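Local coordinates for protein phosphomethylpyrimidine kinase (Pyrococcus furiosus, PDB 2PB9) that probably phosphorylates hydroxymethylpyrimidine and its phosphate and, through the C-terminal ThiN domain described here, joins pyrimidine and thiazole units into thiamine phosphate, at residues A[83-88]-A[151-156]; A[75-80]-A[137-142]; A[11-16]-A[68-73]; A[103-108]-A[167-172]. All coordinates share one frame; numbering follows the deposited sequence.

Contact 1: A[83-88]-A[151-156]; sequences LTYMRF and KERPDI
Tyr85, near the end of helix 77-86, places its hydroxyl between the carbonyl of Pro154 and the guanidinium of Arg153, which grip it twice. Tyr85 OH donates to Pro154 O at 2.9 Å; this oxygen lies at the ring's edge, while the hydroxyl stands above the carbonyl plane, 56° out of it. Tyr85 OH also accepts from Arg153 NH1 at 3.0 Å, in the guanidinium plane and with an N-H...O angle of 156°. Because CG of Tyr85 is anti to its backbone N (chi1 -172°), the ring leaves the helix pointing at the 151-156 segment. Arg153, bent at chi3, curls round the hydroxyl and completes a salt bridge, NH2 to Asp155 OD1 at 2.6 Å. With an alanine in place of Arg153, the buried carboxylate of Asp155 would probably lose its countercharge and Tyr85 OH one of its two bonds. The tight side is the phenol ring, buried against Phe172, on which it stacks, and Ile147. The loose side begins at partly exposed Arg153 and continues to exposed Glu152, which turns to Lys118. The two bonds join helix 77-86 to the start of strand 154-159, in a helix-on-sheet layer of the alpha/beta ThiN domain.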
loop_
_atom_site.group_PDB
_atom_site.type_symbol
_atom_site.label_atom_id
_atom_site.label_comp_id
_atom_site.label_asym_id
_atom_site.label_seq_id
_atom_site.Cartn_x
_atom_site.Cartn_y
_atom_site.Cartn_z
ATOM N N LEU A 83 -11.679 7.402 24.012
ATOM C CA LEU A 83 -12.460 8.614 24.184
ATOM C C LEU A 83 -13.596 8.624 23.162
ATOM O O LEU A 83 -14.749 8.878 23.510
ATOM C CB LEU A 83 -11.543 9.840 24.025
ATOM C CG LEU A 83 -11.614 10.952 25.098
ATOM C CD1 LEU A 83 -11.839 10.362 26.481
ATOM C CD2 LEU A 83 -10.328 11.764 25.076
ATOM N N THR A 84 -13.268 8.322 21.908
ATOM C CA THR A 84 -14.254 8.279 20.827
ATOM C C THR A 84 -15.259 7.146 21.057
ATOM O O THR A 84 -16.462 7.283 20.795
ATOM C CB THR A 84 -13.550 8.069 19.461
ATOM O OG1 THR A 84 -12.854 9.266 19.100
ATOM C CG2 THR A 84 -14.551 7.702 18.365
ATOM N N TYR A 85 -14.751 6.024 21.547
ATOM C CA TYR A 85 -15.574 4.858 21.819
ATOM C C TYR A 85 -16.629 5.207 22.872
ATOM O O TYR A 85 -17.774 4.778 22.777
ATOM C CB TYR A 85 -14.675 3.725 22.308
ATOM C CG TYR A 85 -15.348 2.389 22.466
ATOM C CD1 TYR A 85 -15.237 1.405 21.477
ATOM C CD2 TYR A 85 -16.030 2.072 23.643
ATOM C CE1 TYR A 85 -15.782 0.134 21.660
ATOM C CE2 TYR A 85 -16.575 0.808 23.844
ATOM C CZ TYR A 85 -16.447 -0.159 22.851
ATOM O OH TYR A 85 -16.972 -1.414 23.069
HETATM N N MSE A 86 -16.234 6.000 23.869
HETATM C CA MSE A 86 -17.147 6.407 24.938
HETATM C C MSE A 86 -18.339 7.202 24.408
HETATM O O MSE A 86 -19.413 7.213 25.011
HETATM C CB MSE A 86 -16.393 7.221 25.995
HETATM C CG MSE A 86 -15.498 6.358 26.881
HETATM SE SE MSE A 86 -14.122 7.308 27.874
HETATM C CE MSE A 86 -15.108 7.715 29.484
ATOM N N ARG A 87 -18.144 7.873 23.280
ATOM C CA ARG A 87 -19.214 8.645 22.676
ATOM C C ARG A 87 -20.378 7.718 22.333
ATOM O O ARG A 87 -21.487 8.174 22.057
ATOM C CB ARG A 87 -18.711 9.336 21.409
ATOM C CG ARG A 87 -18.376 10.805 21.598
ATOM C CD ARG A 87 -17.543 11.341 20.445
ATOM N NE ARG A 87 -18.149 11.050 19.150
ATOM C CZ ARG A 87 -17.495 11.115 17.994
ATOM N NH1 ARG A 87 -16.209 11.466 17.976
ATOM N NH2 ARG A 87 -18.119 10.811 16.858
ATOM N N PHE A 88 -20.114 6.415 22.362
ATOM C CA PHE A 88 -21.123 5.417 22.046
ATOM C C PHE A 88 -21.427 4.537 23.248
ATOM O O PHE A 88 -22.558 4.101 23.438
ATOM C CB PHE A 88 -20.637 4.567 20.878
ATOM C CG PHE A 88 -20.408 5.358 19.628
ATOM C CD1 PHE A 88 -21.457 5.645 18.768
ATOM C CD2 PHE A 88 -19.150 5.865 19.337
ATOM C CE1 PHE A 88 -21.255 6.426 17.638
ATOM C CE2 PHE A 88 -18.942 6.648 18.209
ATOM C CZ PHE A 88 -19.999 6.928 17.358
ATOM N N LYS A 151 -24.304 -4.273 14.870
ATOM C CA LYS A 151 -25.425 -3.737 15.634
ATOM C C LYS A 151 -25.104 -3.704 17.126
ATOM O O LYS A 151 -25.507 -2.787 17.837
ATOM C CB LYS A 151 -26.681 -4.566 15.381
ATOM N N GLU A 152 -24.369 -4.698 17.601
ATOM C CA GLU A 152 -24.026 -4.744 19.015
ATOM C C GLU A 152 -22.781 -3.907 19.308
ATOM O O GLU A 152 -22.266 -3.202 18.435
ATOM C CB GLU A 152 -23.782 -6.192 19.458
ATOM C CG GLU A 152 -24.807 -7.194 18.945
ATOM C CD GLU A 152 -24.670 -7.451 17.451
ATOM O OE1 GLU A 152 -23.723 -8.163 17.050
ATOM O OE2 GLU A 152 -25.502 -6.932 16.676
ATOM N N ARG A 153 -22.311 -3.988 20.547
ATOM C CA ARG A 153 -21.117 -3.266 20.961
ATOM C C ARG A 153 -19.888 -4.148 20.754
ATOM O O ARG A 153 -19.796 -5.256 21.287
ATOM C CB ARG A 153 -21.201 -2.865 22.435
ATOM C CG ARG A 153 -19.969 -2.122 22.934
ATOM C CD ARG A 153 -20.012 -1.886 24.438
ATOM N NE ARG A 153 -20.061 -3.138 25.175
ATOM C CZ ARG A 153 -19.108 -4.062 25.121
ATOM N NH1 ARG A 153 -18.034 -3.867 24.364
ATOM N NH2 ARG A 153 -19.234 -5.188 25.810
ATOM N N PRO A 154 -18.930 -3.669 19.960
ATOM C CA PRO A 154 -17.739 -4.485 19.743
ATOM C C PRO A 154 -16.684 -4.320 20.835
ATOM O O PRO A 154 -16.140 -3.238 21.032
ATOM C CB PRO A 154 -17.254 -4.019 18.374
ATOM C CG PRO A 154 -17.648 -2.587 18.352
ATOM C CD PRO A 154 -19.032 -2.598 18.954
ATOM N N ASP A 155 -16.416 -5.405 21.549
ATOM C CA ASP A 155 -15.409 -5.403 22.603
ATOM C C ASP A 155 -14.039 -5.339 21.950
ATOM O O ASP A 155 -13.080 -4.841 22.540
ATOM C CB ASP A 155 -15.507 -6.687 23.426
ATOM C CG ASP A 155 -16.834 -6.819 24.128
ATOM O OD1 ASP A 155 -16.945 -6.290 25.255
ATOM O OD2 ASP A 155 -17.763 -7.432 23.543
ATOM N N ILE A 156 -13.966 -5.868 20.731
ATOM C CA ILE A 156 -12.728 -5.897 19.962
ATOM C C ILE A 156 -12.877 -5.189 18.630
ATOM O O ILE A 156 -13.801 -5.451 17.860
ATOM C CB ILE A 156 -12.269 -7.332 19.639
ATOM C CG1 ILE A 156 -12.255 -8.181 20.903
ATOM C CG2 ILE A 156 -10.895 -7.303 18.991
ATOM C CD1 ILE A 156 -13.637 -8.630 21.310
#

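Contact 2: A[75-80]-A[137-142]; sequences SDHLAR and ATIPWG. With PO4 (phosphate ion), chain C.
The guanidinium of Arg80 meets Ile139 at its edge, in plane, where NH2 and CD1 lie 3.4 Å apart; over the centre of one face stands Asp76 OD2. The other flat group, the His77 ring, is approached obliquely by the same methyl, CD2 to Ile139 CD1 at 3.9 Å. This is a helix-helix contact at the surface, made beside a phosphate held at the N-terminal end of helix 77-86, a classic anion site at a helix start. Ile139 comes from the first turn of helix 138-149. Its extended chi2 (179°) carries CD1 outward into the notch between His77 and Arg80, whose side chains it crosses at about a right angle.

No hydrogen bond joins the two segments, so the contact rests mainly on the Ile139 methyl against the guanidinium edge, the His77 ring and the backbone oxygen of His77. Arg80 is placed partly by charge: NE lies 3.5 Å from Asp76 OD1, but the oxygen is well out of the guanidinium plane and no N-H points at it. A serine replacing Arg80 would probably leave Asp76 without this countercharge and open a gap beside Ile139 CD1.

The phosphate probably came from the crystallisation liquor, though its site would be consistent with binding a phosphorylated substrate. His77 N donates to O3, and Arg56 NE adds a further bond to the ion. The helix dipole would probably favour an anion here. O4 takes the bond from Ser75 OG at 2.8 Å and a nearly straight one (177°) from Leu78 N at 3.1 Å.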
loop_
_atom_site.group_PDB
_atom_site.type_symbol
_atom_site.label_atom_id
_atom_site.label_comp_id
_atom_site.label_asym_id
_atom_site.label_seq_id
_atom_site.Cartn_x
_atom_site.Cartn_y
_atom_site.Cartn_z
ATOM N N SER A 75 -0.932 8.487 27.269
ATOM C CA SER A 75 -1.314 7.913 25.986
ATOM C C SER A 75 -1.961 8.952 25.062
ATOM O O SER A 75 -2.724 9.808 25.505
ATOM C CB SER A 75 -2.280 6.757 26.223
ATOM O OG SER A 75 -3.160 6.605 25.133
ATOM N N ASP A 76 -1.647 8.884 23.773
ATOM C CA ASP A 76 -2.239 9.817 22.829
ATOM C C ASP A 76 -3.178 9.133 21.842
ATOM O O ASP A 76 -4.312 9.557 21.662
ATOM C CB ASP A 76 -1.160 10.566 22.046
ATOM C CG ASP A 76 -1.723 11.269 20.810
ATOM O OD1 ASP A 76 -2.775 11.944 20.937
ATOM O OD2 ASP A 76 -1.120 11.149 19.715
ATOM N N HIS A 77 -2.700 8.070 21.211
ATOM C CA HIS A 77 -3.485 7.353 20.214
ATOM C C HIS A 77 -4.588 6.455 20.767
ATOM O O HIS A 77 -5.704 6.438 20.243
ATOM C CB HIS A 77 -2.537 6.557 19.324
ATOM C CG HIS A 77 -1.647 7.420 18.487
ATOM N ND1 HIS A 77 -0.511 6.945 17.867
ATOM C CD2 HIS A 77 -1.756 8.722 18.125
ATOM C CE1 HIS A 77 0.039 7.914 17.155
ATOM N NE2 HIS A 77 -0.698 9.003 17.294
ATOM N N LEU A 78 -4.288 5.714 21.824
ATOM C CA LEU A 78 -5.284 4.839 22.404
ATOM C C LEU A 78 -6.319 5.668 23.161
ATOM O O LEU A 78 -7.492 5.296 23.231
ATOM C CB LEU A 78 -4.619 3.829 23.343
ATOM C CG LEU A 78 -5.461 2.583 23.627
ATOM C CD1 LEU A 78 -5.673 1.821 22.332
ATOM C CD2 LEU A 78 -4.779 1.693 24.653
ATOM N N ALA A 79 -5.893 6.802 23.717
ATOM C CA ALA A 79 -6.810 7.659 24.470
ATOM C C ALA A 79 -7.904 8.202 23.568
ATOM O O ALA A 79 -9.075 8.256 23.952
ATOM C CB ALA A 79 -6.054 8.809 25.127
ATOM N N ARG A 80 -7.515 8.624 22.373
ATOM C CA ARG A 80 -8.472 9.147 21.408
ATOM C C ARG A 80 -9.448 8.042 21.037
ATOM O O ARG A 80 -10.638 8.281 20.877
ATOM C CB ARG A 80 -7.751 9.653 20.150
ATOM C CG ARG A 80 -7.271 11.105 20.228
ATOM C CD ARG A 80 -5.750 11.235 20.088
ATOM N NE ARG A 80 -5.256 10.745 18.800
ATOM C CZ ARG A 80 -4.832 11.522 17.805
ATOM N NH1 ARG A 80 -4.831 12.847 17.939
ATOM N NH2 ARG A 80 -4.414 10.971 16.666
ATOM N N ALA A 137 -8.074 12.881 12.770
ATOM C CA ALA A 137 -9.466 12.543 12.500
ATOM C C ALA A 137 -9.663 11.072 12.135
ATOM O O ALA A 137 -10.783 10.563 12.175
ATOM C CB ALA A 137 -9.997 13.431 11.385
ATOM N N THR A 138 -8.565 10.401 11.798
ATOM C CA THR A 138 -8.574 8.989 11.408
ATOM C C THR A 138 -8.892 7.984 12.514
ATOM O O THR A 138 -9.673 7.054 12.299
ATOM C CB THR A 138 -7.224 8.573 10.779
ATOM O OG1 THR A 138 -7.098 9.164 9.482
ATOM C CG2 THR A 138 -7.142 7.065 10.650
ATOM N N ILE A 139 -8.278 8.139 13.684
ATOM C CA ILE A 139 -8.552 7.195 14.756
ATOM C C ILE A 139 -10.038 7.239 15.097
ATOM O O ILE A 139 -10.701 6.199 15.157
ATOM C CB ILE A 139 -7.702 7.484 15.999
ATOM C CG1 ILE A 139 -6.217 7.399 15.615
ATOM C CG2 ILE A 139 -8.022 6.475 17.095
ATOM C CD1 ILE A 139 -5.241 7.682 16.741
ATOM N N PRO A 140 -10.587 8.444 15.320
ATOM C CA PRO A 140 -12.016 8.501 15.639
ATOM C C PRO A 140 -12.862 7.951 14.489
ATOM O O PRO A 140 -13.841 7.243 14.722
ATOM C CB PRO A 140 -12.255 9.983 15.921
ATOM C CG PRO A 140 -11.127 10.673 15.204
ATOM C CD PRO A 140 -9.961 9.769 15.441
ATOM N N TRP A 141 -12.479 8.261 13.253
ATOM C CA TRP A 141 -13.202 7.751 12.093
ATOM C C TRP A 141 -13.271 6.225 12.154
ATOM O O TRP A 141 -14.333 5.620 11.959
ATOM C CB TRP A 141 -12.502 8.135 10.794
ATOM C CG TRP A 141 -13.145 7.481 9.605
ATOM C CD1 TRP A 141 -14.238 7.928 8.919
ATOM C CD2 TRP A 141 -12.775 6.230 8.997
ATOM N NE1 TRP A 141 -14.570 7.037 7.928
ATOM C CE2 TRP A 141 -13.690 5.988 7.952
ATOM C CE3 TRP A 141 -11.759 5.292 9.238
ATOM C CZ2 TRP A 141 -13.624 4.845 7.140
ATOM C CZ3 TRP A 141 -11.693 4.150 8.430
ATOM C CH2 TRP A 141 -12.624 3.940 7.394
ATOM N N GLY A 142 -12.125 5.607 12.410
ATOM C CA GLY A 142 -12.075 4.164 12.488
ATOM C C GLY A 142 -13.018 3.598 13.530
ATOM O O GLY A 142 -13.819 2.712 13.223
HETATM P P PO4 C . -0.101 5.686 22.572
HETATM O O1 PO4 C . 0.027 4.544 21.629
HETATM O O2 PO4 C . 0.851 5.497 23.706
HETATM O O3 PO4 C . 0.249 6.952 21.838
HETATM O O4 PO4 C . -1.497 5.755 23.081
#

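Contact 3: A[11-16]-A[68-73]; sequences ELTNAV and GPVEFG
Val70 and the helical pair Leu12 and Thr13 illustrate how a single branched side chain can join a strand to a helix. Val70 opens strand 70-72, and its CB already meets the helix, lying 3.6 Å from Thr13 OG1. From there the chain forks. CG1, anti to the backbone N (chi1 178°), goes to the leucine and reaches Leu12 CD2 at 3.7 Å, with Leu12 CG a little farther off at 4.1 Å. CG2 turns to the threonine, where it lies against OG1 and also meets Thr13 CA at 3.9 Å. Each methyl thus has its own neighbour, and the valine sits astride two successive residues of helix 5-21, crossing both side chains at a slant.

Leu12 reaches the strand because CG is anti to its backbone N (chi1 180°), which extends the side chain off the helix; it is buried, and it also touches Phe35 and Tyr37 of strand 35-38 and Ala51 of strand 50-53. The polar end of Thr13 is turned to its own helix, where OG1 hydrogen-bonds Tyr9 O, one turn earlier. Strand 70-72 is the outermost strand of the main sheet within this chain, bonded along its backbone to strand 50-53, and the helix covers this end of the sheet. Beyond the segment, Lys5 of the same helix meets the Phe72 ring in a cation-pi contact. No hydrogen bond or charge pair crosses between residues 11-16 and 68-73 themselves: the contact is van der Waals packing, chiefly of methyls, and probably depends on their fit.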
loop_
_atom_site.group_PDB
_atom_site.type_symbol
_atom_site.label_atom_id
_atom_site.label_comp_id
_atom_site.label_asym_id
_atom_site.label_seq_id
_atom_site.Cartn_x
_atom_site.Cartn_y
_atom_site.Cartn_z
ATOM N N GLU A 11 -6.185 1.218 39.966
ATOM C CA GLU A 11 -6.701 0.099 39.199
ATOM C C GLU A 11 -5.891 -0.179 37.934
ATOM O O GLU A 11 -5.657 -1.338 37.579
ATOM C CB GLU A 11 -8.177 0.341 38.859
ATOM C CG GLU A 11 -9.076 0.269 40.087
ATOM C CD GLU A 11 -10.545 0.003 39.766
ATOM O OE1 GLU A 11 -11.278 -0.384 40.706
ATOM O OE2 GLU A 11 -10.971 0.180 38.597
ATOM N N LEU A 12 -5.455 0.880 37.261
ATOM C CA LEU A 12 -4.676 0.714 36.051
ATOM C C LEU A 12 -3.269 0.263 36.425
ATOM O O LEU A 12 -2.738 -0.695 35.861
ATOM C CB LEU A 12 -4.638 2.025 35.251
ATOM C CG LEU A 12 -3.839 2.010 33.938
ATOM C CD1 LEU A 12 -4.230 0.792 33.119
ATOM C CD2 LEU A 12 -4.082 3.289 33.156
ATOM N N THR A 13 -2.672 0.946 37.391
ATOM C CA THR A 13 -1.332 0.594 37.818
ATOM C C THR A 13 -1.262 -0.878 38.231
ATOM O O THR A 13 -0.235 -1.524 38.051
ATOM C CB THR A 13 -0.863 1.509 38.981
ATOM O OG1 THR A 13 -0.632 2.833 38.481
ATOM C CG2 THR A 13 0.412 0.988 39.604
ATOM N N ASN A 14 -2.348 -1.416 38.777
ATOM C CA ASN A 14 -2.347 -2.821 39.178
ATOM C C ASN A 14 -2.421 -3.700 37.940
ATOM O O ASN A 14 -1.627 -4.633 37.781
ATOM C CB ASN A 14 -3.542 -3.155 40.082
ATOM C CG ASN A 14 -3.445 -2.514 41.459
ATOM O OD1 ASN A 14 -2.392 -2.545 42.109
ATOM N ND2 ASN A 14 -4.554 -1.939 41.920
ATOM N N ALA A 15 -3.381 -3.400 37.068
ATOM C CA ALA A 15 -3.572 -4.167 35.841
ATOM C C ALA A 15 -2.267 -4.250 35.059
ATOM O O ALA A 15 -1.894 -5.311 34.569
ATOM C CB ALA A 15 -4.666 -3.528 34.984
ATOM N N VAL A 16 -1.575 -3.124 34.948
ATOM C CA VAL A 16 -0.305 -3.073 34.240
ATOM C C VAL A 16 0.705 -4.017 34.894
ATOM O O VAL A 16 1.487 -4.681 34.211
ATOM C CB VAL A 16 0.263 -1.631 34.238
ATOM C CG1 VAL A 16 1.655 -1.613 33.636
ATOM C CG2 VAL A 16 -0.662 -0.711 33.456
ATOM N N GLY A 68 7.518 3.193 31.797
ATOM C CA GLY A 68 7.337 4.184 32.834
ATOM C C GLY A 68 6.106 3.986 33.690
ATOM O O GLY A 68 5.485 2.915 33.677
ATOM N N PRO A 69 5.752 5.010 34.480
ATOM C CA PRO A 69 4.592 4.997 35.371
ATOM C C PRO A 69 3.313 5.429 34.660
ATOM O O PRO A 69 3.339 5.911 33.518
ATOM C CB PRO A 69 4.995 5.980 36.449
ATOM C CG PRO A 69 5.720 7.004 35.659
ATOM C CD PRO A 69 6.607 6.175 34.773
ATOM N N VAL A 70 2.197 5.244 35.353
ATOM C CA VAL A 70 0.894 5.621 34.832
ATOM C C VAL A 70 0.711 7.106 35.099
ATOM O O VAL A 70 0.953 7.569 36.210
ATOM C CB VAL A 70 -0.232 4.847 35.536
ATOM C CG1 VAL A 70 -1.569 5.298 35.003
ATOM C CG2 VAL A 70 -0.053 3.347 35.330
ATOM N N GLU A 71 0.312 7.852 34.074
ATOM C CA GLU A 71 0.092 9.291 34.201
ATOM C C GLU A 71 -1.000 9.748 33.236
ATOM O O GLU A 71 -1.172 9.182 32.156
ATOM C CB GLU A 71 1.362 10.083 33.880
ATOM C CG GLU A 71 2.614 9.610 34.560
ATOM C CD GLU A 71 3.773 10.571 34.351
ATOM O OE1 GLU A 71 3.847 11.182 33.263
ATOM O OE2 GLU A 71 4.617 10.701 35.272
ATOM N N PHE A 72 -1.735 10.778 33.633
ATOM C CA PHE A 72 -2.785 11.306 32.790
ATOM C C PHE A 72 -2.109 12.048 31.649
ATOM O O PHE A 72 -1.198 12.843 31.872
ATOM C CB PHE A 72 -3.689 12.226 33.606
ATOM C CG PHE A 72 -4.578 11.494 34.561
ATOM C CD1 PHE A 72 -5.775 10.929 34.122
ATOM C CD2 PHE A 72 -4.190 11.305 35.885
ATOM C CE1 PHE A 72 -6.578 10.177 34.985
ATOM C CE2 PHE A 72 -4.979 10.555 36.763
ATOM C CZ PHE A 72 -6.181 9.987 36.309
ATOM N N GLY A 73 -2.546 11.754 30.424
ATOM C CA GLY A 73 -1.968 12.371 29.248
ATOM C C GLY A 73 -0.783 11.561 28.746
ATOM O O GLY A 73 -0.045 12.006 27.860
#

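Contact 4: A[103-108]-A[167-172]; sequences EIIEEI and PMILVF
Ile169 CD1 is the point on which three isoleucines of helix 102-114 converge. Ile108 meets it tip to tip, CD1 to Ile169 CD1 at 3.7 Å, and the same Ile108 CD1 also reaches Ile169 CG2. Ile104 comes with its CG2 branch, 3.8 Å from Ile169 CD1, and Ile105 brings its own CD1 to 4.0 Å from that methyl. All these groups are aliphatic and buried, and no hydrogen bond crosses between the two segments.

The positions follow from the torsions and from the helical repeat. Ile104 and Ile108, one turn apart, both point at the strand; Ile105 starts off to the side, but CG1 anti to its backbone N (chi1 -163°) swings the terminal methyl inward. The extended Ile169 (chi2 178°) brings CD1 into contact with all three.

Farther out, Tyr158 touches both Ile105 and Ile169, Ile98 lies against Ile169, and Leu186 against Ile108. The axes of helix 103-108 and strand 168-172 approach to 10.5 Å at an angle of 33°. Helix 102-114 connects strands 94-98 and 118-121, parallel to each other in the mixed sheet, as a beta-alpha-beta crossover; it passes over strands 168-173 and 154-159, which lie between them, with helix 176-185 covering Val171 of strand 168-173.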
loop_
_atom_site.group_PDB
_atom_site.type_symbol
_atom_site.label_atom_id
_atom_site.label_comp_id
_atom_site.label_asym_id
_atom_site.label_seq_id
_atom_site.Cartn_x
_atom_site.Cartn_y
_atom_site.Cartn_z
ATOM N N GLU A 103 -2.919 -15.619 13.490
ATOM C CA GLU A 103 -3.131 -16.457 14.651
ATOM C C GLU A 103 -3.921 -15.768 15.759
ATOM O O GLU A 103 -4.952 -16.282 16.208
ATOM C CB GLU A 103 -1.784 -16.927 15.187
ATOM C CG GLU A 103 -1.853 -18.185 16.018
ATOM C CD GLU A 103 -0.540 -18.944 16.006
ATOM O OE1 GLU A 103 -0.085 -19.326 14.904
ATOM O OE2 GLU A 103 0.039 -19.154 17.095
ATOM N N ILE A 104 -3.452 -14.601 16.191
ATOM C CA ILE A 104 -4.118 -13.883 17.267
ATOM C C ILE A 104 -5.559 -13.548 16.933
ATOM O O ILE A 104 -6.461 -13.784 17.733
ATOM C CB ILE A 104 -3.349 -12.596 17.632
ATOM C CG1 ILE A 104 -1.933 -12.969 18.090
ATOM C CG2 ILE A 104 -4.087 -11.836 18.734
ATOM C CD1 ILE A 104 -1.065 -11.802 18.426
ATOM N N ILE A 105 -5.783 -13.011 15.744
ATOM C CA ILE A 105 -7.128 -12.668 15.359
ATOM C C ILE A 105 -8.006 -13.923 15.229
ATOM O O ILE A 105 -9.130 -13.937 15.742
ATOM C CB ILE A 105 -7.123 -11.857 14.056
ATOM C CG1 ILE A 105 -8.470 -11.158 13.883
ATOM C CG2 ILE A 105 -6.818 -12.754 12.877
ATOM C CD1 ILE A 105 -8.855 -10.249 15.053
ATOM N N GLU A 106 -7.509 -14.978 14.575
ATOM C CA GLU A 106 -8.305 -16.203 14.440
ATOM C C GLU A 106 -8.701 -16.677 15.839
ATOM O O GLU A 106 -9.862 -17.003 16.104
ATOM C CB GLU A 106 -7.518 -17.347 13.776
ATOM C CG GLU A 106 -6.837 -17.073 12.423
ATOM C CD GLU A 106 -7.703 -16.309 11.425
ATOM O OE1 GLU A 106 -8.946 -16.481 11.451
ATOM O OE2 GLU A 106 -7.131 -15.547 10.605
ATOM N N GLU A 107 -7.717 -16.720 16.729
ATOM C CA GLU A 107 -7.943 -17.161 18.096
ATOM C C GLU A 107 -8.863 -16.231 18.885
ATOM O O GLU A 107 -9.580 -16.682 19.782
ATOM C CB GLU A 107 -6.600 -17.333 18.808
ATOM C CG GLU A 107 -5.816 -18.608 18.411
ATOM C CD GLU A 107 -6.246 -19.225 17.064
ATOM O OE1 GLU A 107 -7.347 -19.829 16.994
ATOM O OE2 GLU A 107 -5.479 -19.114 16.076
ATOM N N ILE A 108 -8.851 -14.941 18.549
ATOM C CA ILE A 108 -9.712 -13.977 19.229
ATOM C C ILE A 108 -11.136 -14.193 18.736
ATOM O O ILE A 108 -12.089 -14.136 19.503
ATOM C CB ILE A 108 -9.287 -12.519 18.932
ATOM C CG1 ILE A 108 -7.969 -12.208 19.638
ATOM C CG2 ILE A 108 -10.364 -11.540 19.407
ATOM C CD1 ILE A 108 -7.423 -10.811 19.339
ATOM N N PRO A 167 -0.838 -2.925 11.557
ATOM C CA PRO A 167 -2.173 -3.330 11.996
ATOM C C PRO A 167 -2.257 -3.406 13.523
ATOM O O PRO A 167 -1.262 -3.622 14.196
ATOM C CB PRO A 167 -2.342 -4.693 11.329
ATOM C CG PRO A 167 -0.957 -5.255 11.400
ATOM C CD PRO A 167 -0.102 -4.070 10.987
HETATM N N MSE A 168 -3.454 -3.231 14.058
HETATM C CA MSE A 168 -3.668 -3.275 15.496
HETATM C C MSE A 168 -4.959 -3.965 15.869
HETATM O O MSE A 168 -5.900 -4.048 15.078
HETATM C CB MSE A 168 -3.738 -1.866 16.093
HETATM C CG MSE A 168 -2.423 -1.248 16.472
HETATM SE SE MSE A 168 -1.350 -2.394 17.595
HETATM C CE MSE A 168 0.305 -2.184 16.606
ATOM N N ILE A 169 -4.989 -4.441 17.103
ATOM C CA ILE A 169 -6.159 -5.074 17.657
ATOM C C ILE A 169 -6.395 -4.291 18.943
ATOM O O ILE A 169 -5.515 -4.199 19.804
ATOM C CB ILE A 169 -5.908 -6.582 17.964
ATOM C CG1 ILE A 169 -5.887 -7.381 16.649
ATOM C CG2 ILE A 169 -6.972 -7.123 18.932
ATOM C CD1 ILE A 169 -5.599 -8.868 16.820
ATOM N N LEU A 170 -7.569 -3.680 19.039
ATOM C CA LEU A 170 -7.948 -2.924 20.222
ATOM C C LEU A 170 -9.031 -3.719 20.957
ATOM O O LEU A 170 -9.945 -4.276 20.343
ATOM C CB LEU A 170 -8.491 -1.547 19.824
ATOM C CG LEU A 170 -7.650 -0.784 18.796
ATOM C CD1 LEU A 170 -8.333 0.524 18.456
ATOM C CD2 LEU A 170 -6.265 -0.524 19.334
ATOM N N VAL A 171 -8.896 -3.799 22.273
ATOM C CA VAL A 171 -9.865 -4.497 23.095
ATOM C C VAL A 171 -10.267 -3.552 24.205
ATOM O O VAL A 171 -9.410 -2.989 24.888
ATOM C CB VAL A 171 -9.288 -5.805 23.678
ATOM C CG1 VAL A 171 -7.810 -5.656 23.930
ATOM C CG2 VAL A 171 -10.015 -6.166 24.965
ATOM N N PHE A 172 -11.591 -3.401 24.387
ATOM C CA PHE A 172 -12.141 -2.455 25.348
ATOM C C PHE A 172 -12.796 -3.185 26.509
ATOM O O PHE A 172 -13.263 -4.300 26.426
ATOM C CB PHE A 172 -13.147 -1.526 24.670
ATOM C CG PHE A 172 -12.623 -0.880 23.424
ATOM C CD1 PHE A 172 -12.414 -1.628 22.278
ATOM C CD2 PHE A 172 -12.338 0.472 23.403
ATOM C CE1 PHE A 172 -11.930 -1.034 21.127
ATOM C CE2 PHE A 172 -11.852 1.072 22.256
ATOM C CZ PHE A 172 -11.648 0.318 21.117
#

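In the fold
Contacts 1 and 4 are buried, contact 3 partly so, and contact 2 lies at the surface beside the phosphate. Contacts 1 and 2 share helix 77-86: helix 138-149 packs along it, touching Thr84 as well, while Tyr85 near its end also reaches strand 154-159. Contacts 1 and 4 use neighbouring strands and touch, with a probable backbone hydrogen bond between Asp155 and Phe172. Contact 3 stands apart at the far end of the same sheet, its centre about 22 Å from those of contacts 1 and 4. Chemistry does not follow depth: contact 4 is wholly aliphatic, contact 1, also buried, is polar and charged, and contact 2 sets a methyl against a guanidinium edge and an imidazole ring.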